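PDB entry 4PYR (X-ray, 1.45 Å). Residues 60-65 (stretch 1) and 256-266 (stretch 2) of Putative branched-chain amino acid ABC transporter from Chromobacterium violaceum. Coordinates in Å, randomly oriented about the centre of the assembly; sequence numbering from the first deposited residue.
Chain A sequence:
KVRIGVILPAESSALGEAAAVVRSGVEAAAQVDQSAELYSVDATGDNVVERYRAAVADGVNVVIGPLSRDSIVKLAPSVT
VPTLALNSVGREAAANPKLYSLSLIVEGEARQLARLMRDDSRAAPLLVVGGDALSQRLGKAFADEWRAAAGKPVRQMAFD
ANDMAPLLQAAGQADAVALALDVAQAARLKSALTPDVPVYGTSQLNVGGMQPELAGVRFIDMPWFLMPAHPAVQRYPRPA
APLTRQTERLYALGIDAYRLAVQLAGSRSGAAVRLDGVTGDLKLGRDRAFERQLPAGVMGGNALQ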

# COMPACT_ATOMS: atom_id res chain seq x y z
N VAL A 60 -13.03 -20.95 12.50
CA VAL A 60 -12.37 -19.69 12.19
C VAL A 60 -13.18 -18.50 12.75
O VAL A 60 -14.41 -18.44 12.58
CB VAL A 60 -12.13 -19.61 10.67
CG1 VAL A 60 -11.84 -18.21 10.18
CG2 VAL A 60 -11.03 -20.60 10.29
N ASN A 61 -12.52 -17.59 13.46
CA ASN A 61 -13.21 -16.38 13.94
C ASN A 61 -12.76 -15.05 13.35
O ASN A 61 -13.30 -14.01 13.72
CB ASN A 61 -13.25 -16.35 15.46
CG ASN A 61 -11.92 -16.67 16.09
OD1 ASN A 61 -10.89 -16.42 15.50
ND2 ASN A 61 -11.93 -17.23 17.28
N VAL A 62 -11.79 -15.09 12.41
CA VAL A 62 -11.46 -13.93 11.59
C VAL A 62 -10.80 -14.50 10.32
O VAL A 62 -10.29 -15.61 10.36
CB VAL A 62 -10.48 -13.02 12.34
CG1 VAL A 62 -9.23 -13.80 12.75
CG2 VAL A 62 -10.15 -11.73 11.60
N VAL A 63 -10.91 -13.77 9.23
CA VAL A 63 -10.37 -14.20 7.95
C VAL A 63 -9.47 -13.14 7.36
O VAL A 63 -9.73 -11.96 7.48
CB VAL A 63 -11.52 -14.57 6.99
CG1 VAL A 63 -11.05 -14.65 5.54
CG2 VAL A 63 -12.15 -15.90 7.40
N ILE A 64 -8.34 -13.61 6.79
CA ILE A 64 -7.47 -12.80 5.93
C ILE A 64 -7.73 -13.28 4.52
O ILE A 64 -7.66 -14.48 4.24
CB ILE A 64 -5.99 -13.00 6.27
CG1 ILE A 64 -5.74 -12.39 7.66
CG2 ILE A 64 -5.10 -12.36 5.19
CD1 ILE A 64 -4.39 -12.81 8.24
N GLY A 65 -8.07 -12.33 3.64
CA GLY A 65 -8.48 -12.65 2.30
C GLY A 65 -9.91 -12.24 2.08
O GLY A 65 -10.61 -11.89 3.03
N ASP A 256 1.26 -7.44 8.60
CA ASP A 256 0.19 -6.57 9.17
C ASP A 256 -1.21 -7.18 9.06
O ASP A 256 -2.05 -6.88 9.93
CB ASP A 256 0.22 -5.20 8.54
CG ASP A 256 1.29 -4.29 9.13
OD1 ASP A 256 1.98 -4.65 10.10
OD2 ASP A 256 1.43 -3.18 8.61
N ALA A 257 -1.46 -8.02 8.07
CA ALA A 257 -2.80 -8.68 7.93
C ALA A 257 -3.00 -9.61 9.15
O ALA A 257 -4.08 -9.64 9.75
CB ALA A 257 -2.90 -9.46 6.62
N TYR A 258 -1.95 -10.39 9.49
CA TYR A 258 -1.97 -11.21 10.65
C TYR A 258 -2.27 -10.34 11.88
O TYR A 258 -3.17 -10.67 12.67
CB TYR A 258 -0.65 -11.91 10.86
CG TYR A 258 -0.66 -12.65 12.18
CD1 TYR A 258 -1.09 -13.94 12.24
CD2 TYR A 258 -0.21 -12.06 13.37
CE1 TYR A 258 -1.07 -14.65 13.45
CE2 TYR A 258 -0.21 -12.74 14.57
CZ TYR A 258 -0.66 -14.03 14.60
OH TYR A 258 -0.71 -14.72 15.79
N ARG A 259 -1.53 -9.23 12.04
CA ARG A 259 -1.66 -8.42 13.24
C ARG A 259 -3.03 -7.80 13.37
O ARG A 259 -3.58 -7.78 14.47
CB ARG A 259 -0.60 -7.35 13.31
CG ARG A 259 0.83 -7.96 13.32
CD ARG A 259 1.97 -6.93 13.16
NE ARG A 259 2.00 -5.96 14.24
CZ ARG A 259 2.40 -4.71 14.17
NH1 ARG A 259 2.81 -4.18 13.02
NH2 ARG A 259 2.40 -3.96 15.24
N LEU A 260 -3.54 -7.29 12.26
CA LEU A 260 -4.91 -6.71 12.25
C LEU A 260 -5.97 -7.75 12.49
O LEU A 260 -6.93 -7.50 13.24
CB LEU A 260 -5.21 -6.02 10.94
CG LEU A 260 -4.67 -4.64 10.74
CD1 LEU A 260 -5.06 -4.21 9.33
CD2 LEU A 260 -5.26 -3.69 11.75
N ALA A 261 -5.82 -8.93 11.89
CA ALA A 261 -6.77 -10.02 12.12
C ALA A 261 -6.88 -10.36 13.57
O ALA A 261 -7.99 -10.52 14.10
CB ALA A 261 -6.36 -11.25 11.34
N VAL A 262 -5.75 -10.43 14.27
CA VAL A 262 -5.78 -10.74 15.70
C VAL A 262 -6.57 -9.67 16.46
O VAL A 262 -7.37 -10.00 17.34
CB VAL A 262 -4.37 -10.88 16.30
CG1 VAL A 262 -4.43 -10.99 17.79
CG2 VAL A 262 -3.69 -12.12 15.70
N GLN A 263 -6.40 -8.40 16.11
CA GLN A 263 -7.15 -7.33 16.76
C GLN A 263 -8.65 -7.37 16.43
O GLN A 263 -9.52 -7.10 17.33
CB GLN A 263 -6.51 -5.99 16.46
CG GLN A 263 -5.02 -5.95 16.83
CD GLN A 263 -4.73 -6.27 18.28
OE1 GLN A 263 -3.82 -7.07 18.62
NE2 GLN A 263 -5.51 -5.65 19.15
N LEU A 264 -8.94 -7.68 15.15
CA LEU A 264 -10.33 -7.71 14.65
C LEU A 264 -11.13 -8.84 15.27
O LEU A 264 -12.38 -8.76 15.37
CB LEU A 264 -10.35 -7.86 13.14
CG LEU A 264 -10.01 -6.56 12.40
CD1 LEU A 264 -9.69 -6.80 10.92
CD2 LEU A 264 -11.14 -5.54 12.53
N ALA A 265 -10.44 -9.88 15.70
CA ALA A 265 -11.10 -10.99 16.37
C ALA A 265 -11.46 -10.62 17.80
O ALA A 265 -12.40 -11.17 18.35
CB ALA A 265 -10.22 -12.22 16.36
N GLY A 266 -10.67 -9.70 18.39
CA GLY A 266 -10.76 -9.29 19.74
C GLY A 266 -11.52 -7.98 20.03
O GLY A 266 -11.55 -7.51 21.18

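Ala261 sits at the centre of this contact, between the two strand side chains that point toward the helix. Ala261 CB lies 3.8 Å from Val62 CG2 and 3.9 Å from Ile64 CG1. The strand and helix run nearly antiparallel, at 162°, and their axes approach to 8.1 Å. Ala257, Ala261 and Ala265 all point toward the strand, and the branched side chains of Val62 and Ile64 also reach the helix backbone. Val62 CG2 comes within 3.5 Å of Ala261 O, and Ile64 CD1 within 3.5 Å of Ala257 O. These are van der Waals contacts, since a methyl carbon is no conventional donor.

Ile64 extends the packing toward the start of the stretch of helix, with Ile64 CG2 3.9 Å from Ala257 CB. Val62 extends it the other way. Val62 CG2 lies 4.2 Å from Leu264 CB, and Val62 CG1 lies 4.1 Å from Ala265 CB. Val63, between them on the strand, points away, in keeping with the alternation of side chains along a strand.

At the edge, Asn61 OD1 is 4.3 Å from Ala265 CB, a loose contact. The amide group of Asn61 finds its hydrogen bonds elsewhere in the structure. No hydrogen bond joins the two stretches. Away from the contact, Arg259 NH1 and Asp256 OD1 form a salt bridge at 3.1 Å within the helix.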